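Local coordinates for protein uronate isomerase (Caulobacter crescentus, PDB 2Q01) that catalyses the isomerisation of D-glucuronate to D-fructuronate and of D-galacturonate to D-tagaturonate, in the pathway of pentose and glucuronate interconversion, at residues A30-L35 and E456-L461; P19-Y24 and L440-A445; F163-L168 and L423-R428; L7-D12 and S115-N120. All coordinates share one frame; numbering follows the deposited sequence. Where two conformers were deposited one is given.

In the fold
Contacts 1 and 2 bring the two ends of a long chain together, while contacts 3 and 4 tie an interior segment and the N-terminal arm into the same region. In sequence the first partners of contacts 4, 2 and 1 come in succession near the N-terminus; contact 4 closes early, at 115-120, contact 3 joins 163-168 to 423-428, and contacts 2 and 1 close last. Helix 425-445 serves contacts 3 and 2, about 27 Å apart between centres, while the following helix 451-469 serves contact 1, whose centre lies about 15 Å from both. I458 and L440 touch between contacts 1 and 2. In this TIM-barrel-clan protein, contacts 2 and 4 also border the third subunit.

Contact 1. Residues A30-L35 and E456-L461; sequences ALVKDL and ELIVDL
A type I beta turn from V32 to L35, closed by the bond from L35 N to V32 O at 3.2 Å, lies beside one turn of helix 451-469, and the two backbones come nearest at V32 and V459, whose CA atoms are 6.1 Å apart. Three side chains of the loop, L31, V32 and L35, have their CB atoms directed at the helix, where I458 and V459 receive them. V32 supplies the most intimate touch: its CG2 methyl sits 3.4 Å from I458 O, and the same methyl lies 3.8 Å from I458 CG1. That carbonyl is also hydrogen-bonded to T462 OG1, one turn on, so the valine methyl covers an oxygen that already has a side-chain partner. In the TIM-barrel clan to which this family belongs, helices surround the parallel strands, and here the loop that leads from helix 19-30 into strand 37-39 is covered by a helix from the far end of the chain. I458 holds CG1 anti to its backbone N (chi1 -164°), which leaves CG2 in the crowded position between N and the carbonyl carbon, ready to meet L31 CD2 at 4.0 Å. V459 divides its two methyls between neighbours. Its CG1, anti to N (chi1 -177°), meets L35 CD1 at 4.2 Å, the two side chains crossing at about a right angle, whereas its CG2 faces V32 CG2 at 4.1 Å.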
loop_
_atom_site.group_PDB
_atom_site.type_symbol
_atom_site.label_atom_id
_atom_site.label_comp_id
_atom_site.label_asym_id
_atom_site.label_seq_id
_atom_site.Cartn_x
_atom_site.Cartn_y
_atom_site.Cartn_z
ATOM N N ALA B 30 17.576 23.347 10.916
ATOM C CA ALA B 30 18.624 24.362 11.107
ATOM C C ALA B 30 20.012 23.743 11.318
ATOM O O ALA B 30 21.028 24.313 10.927
ATOM C CB ALA B 30 18.267 25.262 12.276
ATOM N N LEU B 31 20.023 22.554 11.911
ATOM C CA LEU B 31 21.224 21.783 12.191
ATOM C C LEU B 31 21.838 21.188 10.928
ATOM O O LEU B 31 22.949 20.661 10.959
ATOM C CB LEU B 31 20.847 20.632 13.124
ATOM C CG LEU B 31 21.528 20.452 14.471
ATOM C CD1 LEU B 31 21.116 21.561 15.424
ATOM C CD2 LEU B 31 21.116 19.110 15.018
ATOM N N VAL B 32 21.116 21.295 9.819
ATOM C CA VAL B 32 21.367 20.473 8.645
ATOM C C VAL B 32 21.251 21.226 7.297
ATOM O O VAL B 32 21.855 20.812 6.298
ATOM C CB VAL B 32 20.468 19.198 8.744
ATOM C CG1 VAL B 32 19.644 18.948 7.520
ATOM C CG2 VAL B 32 21.299 17.997 9.155
ATOM N N LYS B 33 20.537 22.359 7.297
ATOM C CA LYS B 33 20.200 23.112 6.069
ATOM C C LYS B 33 21.377 23.653 5.261
ATOM O O LYS B 33 21.252 23.884 4.055
ATOM C CB LYS B 33 19.219 24.256 6.367
ATOM C CG LYS B 33 19.776 25.424 7.165
ATOM C CD LYS B 33 18.674 26.400 7.541
ATOM C CE LYS B 33 19.115 27.320 8.673
ATOM N NZ LYS B 33 17.947 27.865 9.431
ATOM N N ASP B 34 22.506 23.852 5.934
ATOM C CA ASP B 34 23.668 24.490 5.338
ATOM C C ASP B 34 24.847 23.535 5.199
ATOM O O ASP B 34 25.932 23.947 4.797
ATOM C CB ASP B 34 24.071 25.725 6.154
ATOM C CG ASP B 34 23.122 26.898 5.952
ATOM O OD1 ASP B 34 22.816 27.227 4.783
ATOM O OD2 ASP B 34 22.691 27.497 6.963
ATOM N N LEU B 35 24.626 22.264 5.534
ATOM C CA LEU B 35 25.610 21.210 5.282
ATOM C C LEU B 35 25.829 21.047 3.777
ATOM O O LEU B 35 24.911 21.313 2.988
ATOM C CB LEU B 35 25.155 19.880 5.897
ATOM C CG LEU B 35 25.338 19.664 7.401
ATOM C CD1 LEU B 35 24.715 18.351 7.811
ATOM C CD2 LEU B 35 26.808 19.698 7.803
ATOM N N GLU B 456 21.267 13.805 16.399
ATOM C CA GLU B 456 22.306 12.928 15.854
ATOM C C GLU B 456 21.880 12.379 14.497
ATOM O O GLU B 456 22.653 12.417 13.546
ATOM C CB GLU B 456 22.593 11.759 16.797
ATOM C CG GLU B 456 23.565 12.059 17.923
ATOM C CD GLU B 456 23.918 10.821 18.745
ATOM O OE1 GLU B 456 24.209 9.759 18.145
ATOM O OE2 GLU B 456 23.912 10.912 19.993
ATOM N N LEU B 457 20.641 11.890 14.422
ATOM C CA LEU B 457 20.115 11.237 13.223
ATOM C C LEU B 457 19.982 12.131 12.013
ATOM O O LEU B 457 20.286 11.704 10.908
ATOM C CB LEU B 457 18.780 10.547 13.499
ATOM C CG LEU B 457 18.980 9.113 13.982
ATOM C CD1 LEU B 457 17.717 8.541 14.568
ATOM C CD2 LEU B 457 19.484 8.253 12.845
ATOM N N ILE B 458 19.536 13.365 12.220
ATOM C CA ILE B 458 19.363 14.297 11.110
ATOM C C ILE B 458 20.693 14.582 10.383
ATOM O O ILE B 458 20.733 14.613 9.154
ATOM C CB ILE B 458 18.586 15.586 11.540
ATOM C CG1 ILE B 458 18.081 16.364 10.326
ATOM C CG2 ILE B 458 19.417 16.480 12.451
ATOM C CD1 ILE B 458 16.911 15.751 9.645
ATOM N N VAL B 459 21.776 14.719 11.148
ATOM C CA VAL B 459 23.108 14.982 10.604
ATOM C C VAL B 459 23.680 13.735 9.915
ATOM O O VAL B 459 24.331 13.843 8.869
ATOM C CB VAL B 459 24.070 15.523 11.700
ATOM C CG1 VAL B 459 25.443 15.881 11.119
ATOM C CG2 VAL B 459 23.474 16.749 12.365
ATOM N N ASP B 460 23.410 12.562 10.490
ATOM C CA ASP B 460 23.834 11.283 9.914
ATOM C C ASP B 460 23.153 11.053 8.573
ATOM O O ASP B 460 23.825 10.886 7.550
ATOM C CB ASP B 460 23.524 10.123 10.864
ATOM C CG ASP B 460 24.640 9.863 11.862
ATOM O OD1 ASP B 460 25.770 10.358 11.654
ATOM O OD2 ASP B 460 24.386 9.150 12.856
ATOM N N LEU B 461 21.821 11.093 8.593
ATOM C CA LEU B 461 20.977 10.949 7.402
ATOM C C LEU B 461 21.362 11.882 6.252
ATOM O O LEU B 461 21.335 11.482 5.085
ATOM C CB LEU B 461 19.505 11.173 7.774
ATOM C CG LEU B 461 18.569 10.001 8.119
ATOM C CD1 LEU B 461 19.232 8.869 8.891
ATOM C CD2 LEU B 461 17.325 10.503 8.856
#

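Contact 2. Residues P19-Y24 and L440-A445; sequences PATRSY and LARMVA
Y24 turns its ring anti to the carbonyl carbon, beside its own backbone N (chi1 -80°), and V444 holds CG1 anti to its backbone N (chi1 177°); together these torsions lay one methyl over the middle of one ring face. V444 CG1 stands 3.6 Å from the centroid of the Y24 ring, almost along the normal, a CH-pi contact that uses the face of the aromatic group. Lower on the same side chain, Y24 CB rests 3.8 Å from A441 CB, and A445 comes obliquely to the ring, its CA 4.0 Å from Y24 CE1. T21 splits its branches: CG2, anti to the backbone N, reaches R442 N at 3.7 Å, while OG1 touches A445 CB at 3.5 Å and is hydrogen-bonded to D18 OD2. The small methyl of A441 also lies 3.3 Å from T21 O, so alanines let the two helices come close. An alanine in place of Y24 would take the ring away from V444 CG1 and from A445, and would probably loosen the packing between helices 19-30 and 425-445. The segment axes pass 8.2 Å apart at their closest, with N-to-C directions 125° apart. At the border, A445 O is hydrogen-bonded to R22 of the second subunit. Helix 451-469 adds L451 against both Y24 and V444, and A454 against V444, so that helices 19-30, 425-445 and 451-469 meet here.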
loop_
_atom_site.group_PDB
_atom_site.type_symbol
_atom_site.label_atom_id
_atom_site.label_comp_id
_atom_site.label_asym_id
_atom_site.label_seq_id
_atom_site.Cartn_x
_atom_site.Cartn_y
_atom_site.Cartn_z
ATOM N N PRO B 19 2.179 22.956 15.915
ATOM C CA PRO B 19 3.225 23.907 16.301
ATOM C C PRO B 19 4.337 23.312 17.156
ATOM O O PRO B 19 5.484 23.738 17.029
ATOM C CB PRO B 19 2.461 24.984 17.083
ATOM C CG PRO B 19 1.012 24.771 16.749
ATOM C CD PRO B 19 0.877 23.313 16.507
ATOM N N ALA B 20 4.005 22.347 18.012
ATOM C CA ALA B 20 5.021 21.642 18.804
ATOM C C ALA B 20 5.936 20.787 17.924
ATOM O O ALA B 20 7.156 20.777 18.119
ATOM C CB ALA B 20 4.373 20.787 19.888
ATOM N N THR B 21 5.337 20.083 16.962
ATOM C CA THR B 21 6.078 19.263 16.002
ATOM C C THR B 21 6.893 20.147 15.054
ATOM O O THR B 21 8.089 19.914 14.852
ATOM C CB THR B 21 5.137 18.329 15.211
ATOM O OG1 THR B 21 4.287 17.627 16.123
ATOM C CG2 THR B 21 5.930 17.311 14.413
ATOM N N ARG B 22 6.244 21.180 14.518
ATOM C CA ARG B 22 6.864 22.147 13.613
ATOM C C ARG B 22 8.124 22.783 14.182
ATOM O O ARG B 22 9.108 22.973 13.460
ATOM C CB ARG B 22 5.841 23.230 13.236
ATOM C CG ARG B 22 6.380 24.411 12.438
ATOM C CD ARG B 22 5.248 25.210 11.813
ATOM N NE ARG B 22 4.706 24.523 10.645
ATOM C CZ ARG B 22 4.096 25.121 9.625
ATOM N NH1 ARG B 22 3.937 26.440 9.612
ATOM N NH2 ARG B 22 3.647 24.394 8.609
ATOM N N SER B 23 8.103 23.085 15.478
ATOM C CA SER B 23 9.231 23.745 16.118
ATOM C C SER B 23 10.401 22.806 16.379
ATOM O O SER B 23 11.552 23.242 16.373
ATOM C CB SER B 23 8.810 24.441 17.404
ATOM O OG SER B 23 9.793 25.393 17.761
ATOM N N TYR B 24 10.107 21.524 16.609
ATOM C CA TYR B 24 11.163 20.500 16.669
ATOM C C TYR B 24 11.780 20.347 15.271
ATOM O O TYR B 24 13.004 20.299 15.124
ATOM C CB TYR B 24 10.626 19.141 17.125
ATOM C CG TYR B 24 10.404 18.950 18.615
ATOM C CD1 TYR B 24 9.181 18.478 19.090
ATOM C CD2 TYR B 24 11.417 19.203 19.546
ATOM C CE1 TYR B 24 8.957 18.280 20.447
ATOM C CE2 TYR B 24 11.201 19.009 20.914
ATOM C CZ TYR B 24 9.965 18.545 21.354
ATOM O OH TYR B 24 9.719 18.340 22.693
ATOM N N LEU B 440 11.337 12.988 11.928
ATOM C CA LEU B 440 12.028 12.934 13.214
ATOM C C LEU B 440 11.326 13.753 14.302
ATOM O O LEU B 440 11.234 13.313 15.452
ATOM C CB LEU B 440 13.468 13.415 13.049
ATOM C CG LEU B 440 14.637 12.436 12.887
ATOM C CD1 LEU B 440 14.203 11.061 12.435
ATOM C CD2 LEU B 440 15.679 13.016 11.938
ATOM N N ALA B 441 10.826 14.931 13.927
ATOM C CA ALA B 441 10.055 15.804 14.824
ATOM C C ALA B 441 8.789 15.155 15.356
ATOM O O ALA B 441 8.419 15.379 16.505
ATOM C CB ALA B 441 9.695 17.072 14.124
ATOM N N ARG B 442 8.127 14.354 14.519
ATOM C CA ARG B 442 6.936 13.622 14.946
ATOM C C ARG B 442 7.301 12.489 15.899
ATOM O O ARG B 442 6.512 12.141 16.777
ATOM C CB ARG B 442 6.171 13.071 13.751
ATOM C CG ARG B 442 4.661 13.158 13.915
ATOM C CD ARG B 442 3.979 11.817 13.709
ATOM N NE ARG B 442 4.224 11.246 12.387
ATOM C CZ ARG B 442 4.031 9.967 12.080
ATOM N NH1 ARG B 442 3.589 9.116 13.003
ATOM N NH2 ARG B 442 4.282 9.536 10.852
ATOM N N MET B 443 8.493 11.916 15.722
ATOM C CA MET B 443 8.996 10.894 16.641
ATOM C C MET B 443 9.281 11.509 18.000
ATOM O O MET B 443 9.004 10.890 19.023
ATOM C CB MET B 443 10.261 10.195 16.107
ATOM C CG MET B 443 10.118 9.504 14.750
ATOM S SD MET B 443 8.750 8.339 14.656
ATOM C CE MET B 443 9.529 6.874 15.321
ATOM N N VAL B 444 9.833 12.725 18.004
ATOM C CA VAL B 444 10.134 13.440 19.245
ATOM C C VAL B 444 8.863 13.937 19.945
ATOM O O VAL B 444 8.727 13.774 21.160
ATOM C CB VAL B 444 11.132 14.591 19.015
ATOM C CG1 VAL B 444 11.372 15.375 20.304
ATOM C CG2 VAL B 444 12.444 14.045 18.507
ATOM N N ALA B 445 7.933 14.506 19.175
ATOM C CA ALA B 445 6.664 15.030 19.706
ATOM C C ALA B 445 5.766 13.951 20.298
ATOM O O ALA B 445 5.037 14.206 21.252
ATOM C CB ALA B 445 5.917 15.796 18.627
#

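Contact 3. Residues F163-L168 and L423-R428; sequences FNIETL and LSIPAR
One face of the F163 ring is covered by the P426 ring, whose CG stands 3.6 Å from the centroid and only 8° off the ring normal, while L423 CA approaches obliquely, 4.1 Å from F163 CE2. The proline CG-H groups therefore address the pi cloud in a CH-pi contact, and P426 CD adds a second touch at 3.7 Å from F163 CD2. Another flat group, the R428 guanidinium, makes cation-pi contacts with W118 and Y68. Deeper in, I425 holds CG1 anti to its carbonyl carbon and extends its CD1 to L168 CD1 at 3.8 Å; its CG2 branch, anti to the backbone N, lies 4.4 Å from I165 CD1. An alanine at F163 would remove the ring on which P426 rests and would probably weaken the packing of the first turn of helix 425-445. The next residue, N164, takes positive phi and closes helix 156-162 with a Schellman motif, after which the chain runs into strand 165-169. I425 and P426 also touch I37 of the adjoining parallel strand 37-39. The first turn of a helix laid against parallel strands in this way is consistent with the TIM-barrel clan.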
loop_
_atom_site.group_PDB
_atom_site.type_symbol
_atom_site.label_atom_id
_atom_site.label_comp_id
_atom_site.label_asym_id
_atom_site.label_seq_id
_atom_site.Cartn_x
_atom_site.Cartn_y
_atom_site.Cartn_z
ATOM N N PHE B 163 26.327 26.331 -4.797
ATOM C CA PHE B 163 25.367 25.354 -4.280
ATOM C C PHE B 163 25.937 24.532 -3.120
ATOM O O PHE B 163 25.189 23.847 -2.411
ATOM C CB PHE B 163 24.881 24.420 -5.392
ATOM C CG PHE B 163 23.952 25.070 -6.394
ATOM C CD1 PHE B 163 23.288 26.263 -6.107
ATOM C CD2 PHE B 163 23.713 24.454 -7.622
ATOM C CE1 PHE B 163 22.427 26.845 -7.035
ATOM C CE2 PHE B 163 22.850 25.024 -8.555
ATOM C CZ PHE B 163 22.206 26.222 -8.262
ATOM N N ASN B 164 27.254 24.622 -2.936
ATOM C CA ASN B 164 27.986 23.920 -1.880
ATOM C C ASN B 164 27.911 22.410 -2.081
ATOM O O ASN B 164 27.643 21.648 -1.153
ATOM C CB ASN B 164 27.526 24.357 -0.472
ATOM C CG ASN B 164 28.545 24.036 0.616
ATOM O OD1 ASN B 164 28.195 23.957 1.796
ATOM N ND2 ASN B 164 29.804 23.846 0.224
ATOM N N ILE B 165 28.133 21.986 -3.320
ATOM C CA ILE B 165 28.146 20.572 -3.632
ATOM C C ILE B 165 29.517 20.029 -3.286
ATOM O O ILE B 165 30.536 20.531 -3.757
ATOM C CB ILE B 165 27.761 20.291 -5.098
ATOM C CG1 ILE B 165 26.367 20.870 -5.383
ATOM C CG2 ILE B 165 27.797 18.779 -5.388
ATOM C CD1 ILE B 165 26.040 21.085 -6.850
ATOM N N GLU B 166 29.529 19.018 -2.426
ATOM C CA GLU B 166 30.760 18.362 -2.042
ATOM C C GLU B 166 31.125 17.285 -3.058
ATOM O O GLU B 166 32.249 17.256 -3.557
ATOM C CB GLU B 166 30.623 17.765 -0.649
ATOM C CG GLU B 166 31.901 17.147 -0.141
ATOM C CD GLU B 166 32.006 17.177 1.359
ATOM O OE1 GLU B 166 32.190 16.093 1.940
ATOM O OE2 GLU B 166 31.913 18.278 1.953
ATOM N N THR B 167 30.161 16.415 -3.357
ATOM C CA THR B 167 30.328 15.315 -4.304
ATOM C C THR B 167 29.141 15.293 -5.258
ATOM O O THR B 167 27.994 15.389 -4.822
ATOM C CB THR B 167 30.410 13.958 -3.560
ATOM O OG1 THR B 167 31.540 13.967 -2.679
ATOM C CG2 THR B 167 30.531 12.783 -4.532
ATOM N N LEU B 168 29.424 15.192 -6.555
ATOM C CA LEU B 168 28.389 14.971 -7.564
ATOM C C LEU B 168 28.788 13.793 -8.439
ATOM O O LEU B 168 29.872 13.787 -9.014
ATOM C CB LEU B 168 28.197 16.223 -8.427
ATOM C CG LEU B 168 27.133 16.226 -9.527
ATOM C CD1 LEU B 168 25.740 15.998 -8.953
ATOM C CD2 LEU B 168 27.172 17.539 -10.290
ATOM N N LEU B 423 20.051 22.800 -11.674
ATOM C CA LEU B 423 19.577 23.902 -10.833
ATOM C C LEU B 423 18.585 23.486 -9.750
ATOM O O LEU B 423 18.382 24.219 -8.775
ATOM C CB LEU B 423 18.959 24.996 -11.698
ATOM C CG LEU B 423 19.854 26.193 -12.010
ATOM C CD1 LEU B 423 20.940 25.854 -13.023
ATOM C CD2 LEU B 423 18.988 27.311 -12.524
ATOM N N SER B 424 17.979 22.315 -9.929
ATOM C CA SER B 424 17.029 21.769 -8.968
ATOM C C SER B 424 17.723 20.962 -7.869
ATOM O O SER B 424 17.078 20.533 -6.917
ATOM C CB SER B 424 15.987 20.900 -9.680
ATOM O OG SER B 424 15.167 21.673 -10.541
ATOM N N ILE B 425 19.033 20.749 -8.004
ATOM C CA ILE B 425 19.798 19.955 -7.020
ATOM C C ILE B 425 19.707 20.485 -5.577
ATOM O O ILE B 425 19.304 19.721 -4.691
ATOM C CB ILE B 425 21.263 19.638 -7.481
ATOM C CG1 ILE B 425 21.256 18.610 -8.615
ATOM C CG2 ILE B 425 22.126 19.142 -6.322
ATOM C CD1 ILE B 425 22.642 18.257 -9.134
ATOM N N PRO B 426 20.052 21.779 -5.333
ATOM C CA PRO B 426 19.809 22.314 -3.985
ATOM C C PRO B 426 18.337 22.325 -3.548
ATOM O O PRO B 426 18.060 22.113 -2.371
ATOM C CB PRO B 426 20.365 23.739 -4.063
ATOM C CG PRO B 426 20.362 24.072 -5.500
ATOM C CD PRO B 426 20.690 22.798 -6.191
ATOM N N ALA B 427 17.421 22.555 -4.491
ATOM C CA ALA B 427 15.975 22.474 -4.247
ATOM C C ALA B 427 15.524 21.104 -3.746
ATOM O O ALA B 427 14.745 21.015 -2.803
ATOM C CB ALA B 427 15.207 22.849 -5.505
ATOM N N ARG B 428 16.037 20.052 -4.383
ATOM C CA ARG B 428 15.668 18.666 -4.088
ATOM C C ARG B 428 16.255 18.162 -2.782
ATOM O O ARG B 428 15.607 17.405 -2.054
ATOM C CB ARG B 428 16.102 17.746 -5.233
ATOM C CG ARG B 428 15.210 17.833 -6.447
ATOM C CD ARG B 428 15.914 17.316 -7.686
ATOM N NE ARG B 428 15.151 17.598 -8.903
ATOM C CZ ARG B 428 14.182 16.828 -9.389
ATOM N NH1 ARG B 428 13.836 15.707 -8.768
ATOM N NH2 ARG B 428 13.554 17.183 -10.503
#

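Contact 4. Residues L7-D12 and S115-N120; sequences LSFHED and SWVWLN
Here an N-terminal arm without regular secondary structure lays L7 and F9 against helix 114-126 in this member of the TIM-barrel clan. Apolar and aromatic packing carries most of it. The F9 ring has N120 C over the centre of one face, 4.1 Å above its plane, and W116 CZ3 near its plane at the edge, 4.2 Å from F9 CE1. The same CE1 sits 3.8 Å from N120 CB. L7 reaches the same asparagine from another side, its CD2 4.0 Å from N120 CB, and crosses it obliquely. Of a different kind is the touch at the ring tip, where F9 CZ presses against a backbone carbonyl oxygen, V117 O, at 3.4 Å. Polar interactions come mainly from within the arm and from the third subunit. D12 N donates to H10 ND1 at 3.0 Å in a fairly straight bond (161°), and the D12 carboxylate has a salt bridge to R26. The third subunit adds a stack of its H447 on the H10 ring and a hydrogen bond from W116 NE1 to its E453. Last comes the N120 amide, turned 65° from the F9 ring plane: OD1 is buried with no partner in the model, while ND2 stands 3.2 Å above the plane of the W116 ring, over its centre.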
loop_
_atom_site.group_PDB
_atom_site.type_symbol
_atom_site.label_atom_id
_atom_site.label_comp_id
_atom_site.label_asym_id
_atom_site.label_seq_id
_atom_site.Cartn_x
_atom_site.Cartn_y
_atom_site.Cartn_z
ATOM N N LEU B 7 5.358 35.718 -5.310
ATOM C CA LEU B 7 5.969 34.426 -5.029
ATOM C C LEU B 7 6.269 34.379 -3.538
ATOM O O LEU B 7 7.249 34.959 -3.068
ATOM C CB LEU B 7 7.256 34.222 -5.840
ATOM C CG LEU B 7 7.640 32.827 -6.370
ATOM C CD1 LEU B 7 8.932 32.905 -7.164
ATOM C CD2 LEU B 7 7.763 31.758 -5.295
ATOM N N SER B 8 5.403 33.693 -2.801
ATOM C CA SER B 8 5.570 33.510 -1.370
ATOM C C SER B 8 6.157 32.125 -1.102
ATOM O O SER B 8 5.453 31.112 -1.175
ATOM C CB SER B 8 4.226 33.686 -0.656
ATOM O OG SER B 8 4.359 33.499 0.742
ATOM N N PHE B 9 7.454 32.086 -0.813
ATOM C CA PHE B 9 8.126 30.829 -0.498
ATOM C C PHE B 9 8.523 30.800 0.976
ATOM O O PHE B 9 9.555 31.366 1.367
ATOM C CB PHE B 9 9.333 30.611 -1.411
ATOM C CG PHE B 9 9.588 29.163 -1.738
ATOM C CD1 PHE B 9 8.565 28.355 -2.246
ATOM C CD2 PHE B 9 10.848 28.609 -1.552
ATOM C CE1 PHE B 9 8.788 27.022 -2.549
ATOM C CE2 PHE B 9 11.084 27.275 -1.857
ATOM C CZ PHE B 9 10.052 26.479 -2.360
ATOM N N HIS B 10 7.688 30.128 1.771
ATOM C CA HIS B 10 7.710 30.211 3.235
ATOM C C HIS B 10 8.877 29.460 3.865
ATOM O O HIS B 10 9.324 28.447 3.335
ATOM C CB HIS B 10 6.391 29.682 3.791
ATOM C CG HIS B 10 6.055 30.185 5.162
ATOM N ND1 HIS B 10 6.466 29.548 6.312
ATOM C CD2 HIS B 10 5.317 31.246 5.564
ATOM C CE1 HIS B 10 6.008 30.201 7.365
ATOM N NE2 HIS B 10 5.306 31.235 6.938
ATOM N N GLU B 11 9.354 29.964 5.002
ATOM C CA GLU B 11 10.495 29.386 5.724
ATOM C C GLU B 11 10.171 28.024 6.319
ATOM O O GLU B 11 11.061 27.198 6.495
ATOM C CB GLU B 11 10.930 30.293 6.876
ATOM C CG GLU B 11 11.305 31.719 6.515
ATOM C CD GLU B 11 11.633 32.556 7.746
ATOM O OE1 GLU B 11 12.211 33.652 7.587
ATOM O OE2 GLU B 11 11.316 32.117 8.875
ATOM N N ASP B 12 8.897 27.816 6.650
ATOM C CA ASP B 12 8.444 26.621 7.356
ATOM C C ASP B 12 7.737 25.628 6.445
ATOM O O ASP B 12 6.905 24.852 6.906
ATOM C CB ASP B 12 7.508 27.009 8.501
ATOM C CG ASP B 12 8.232 27.658 9.663
ATOM O OD1 ASP B 12 7.595 28.483 10.348
ATOM O OD2 ASP B 12 9.423 27.345 9.899
ATOM N N SER B 115 7.146 19.307 -8.130
ATOM C CA SER B 115 7.733 20.245 -9.089
ATOM C C SER B 115 7.355 21.696 -8.803
ATOM O O SER B 115 8.065 22.610 -9.210
ATOM C CB SER B 115 7.313 19.884 -10.512
ATOM O OG SER B 115 8.034 18.761 -10.984
ATOM N N TRP B 116 6.226 21.893 -8.124
ATOM C CA TRP B 116 5.825 23.200 -7.625
ATOM C C TRP B 116 6.853 23.663 -6.602
ATOM O O TRP B 116 7.304 24.805 -6.642
ATOM C CB TRP B 116 4.444 23.110 -6.975
ATOM C CG TRP B 116 3.825 24.421 -6.574
ATOM C CD1 TRP B 116 2.928 25.151 -7.294
ATOM C CD2 TRP B 116 4.035 25.140 -5.348
ATOM N NE1 TRP B 116 2.571 26.282 -6.605
ATOM C CE2 TRP B 116 3.235 26.303 -5.407
ATOM C CE3 TRP B 116 4.824 24.916 -4.207
ATOM C CZ2 TRP B 116 3.198 27.244 -4.368
ATOM C CZ3 TRP B 116 4.785 25.848 -3.175
ATOM C CH2 TRP B 116 3.975 27.001 -3.264
ATOM N N VAL B 117 7.222 22.760 -5.699
ATOM C CA VAL B 117 8.206 23.039 -4.660
ATOM C C VAL B 117 9.605 23.289 -5.247
ATOM O O VAL B 117 10.249 24.275 -4.885
ATOM C CB VAL B 117 8.236 21.915 -3.578
ATOM C CG1 VAL B 117 9.316 22.173 -2.552
ATOM C CG2 VAL B 117 6.882 21.792 -2.873
ATOM N N TRP B 118 10.051 22.428 -6.168
ATOM C CA TRP B 118 11.411 22.527 -6.722
ATOM C C TRP B 118 11.619 23.751 -7.605
ATOM O O TRP B 118 12.625 24.437 -7.471
ATOM C CB TRP B 118 11.812 21.276 -7.513
ATOM C CG TRP B 118 11.747 19.983 -6.759
ATOM C CD1 TRP B 118 12.085 19.766 -5.451
ATOM C CD2 TRP B 118 11.346 18.713 -7.287
ATOM N NE1 TRP B 118 11.899 18.443 -5.127
ATOM C CE2 TRP B 118 11.448 17.773 -6.234
ATOM C CE3 TRP B 118 10.899 18.279 -8.545
ATOM C CZ2 TRP B 118 11.120 16.421 -6.401
ATOM C CZ3 TRP B 118 10.571 16.937 -8.711
ATOM C CH2 TRP B 118 10.681 16.023 -7.642
ATOM N N LEU B 119 10.671 24.015 -8.501
ATOM C CA LEU B 119 10.779 25.141 -9.423
ATOM C C LEU B 119 10.632 26.489 -8.744
ATOM O O LEU B 119 11.324 27.436 -9.118
ATOM C CB LEU B 119 9.765 25.028 -10.562
ATOM C CG LEU B 119 10.109 24.143 -11.758
ATOM C CD1 LEU B 119 8.907 24.083 -12.670
ATOM C CD2 LEU B 119 11.323 24.672 -12.504
ATOM N N ASN B 120 9.750 26.579 -7.751
ATOM C CA ASN B 120 9.616 27.816 -6.977
ATOM C C ASN B 120 10.808 28.084 -6.063
ATOM O O ASN B 120 11.094 29.236 -5.753
ATOM C CB ASN B 120 8.296 27.864 -6.202
ATOM C CG ASN B 120 7.090 28.116 -7.110
ATOM O OD1 ASN B 120 7.160 28.890 -8.069
ATOM N ND2 ASN B 120 5.975 27.468 -6.797
#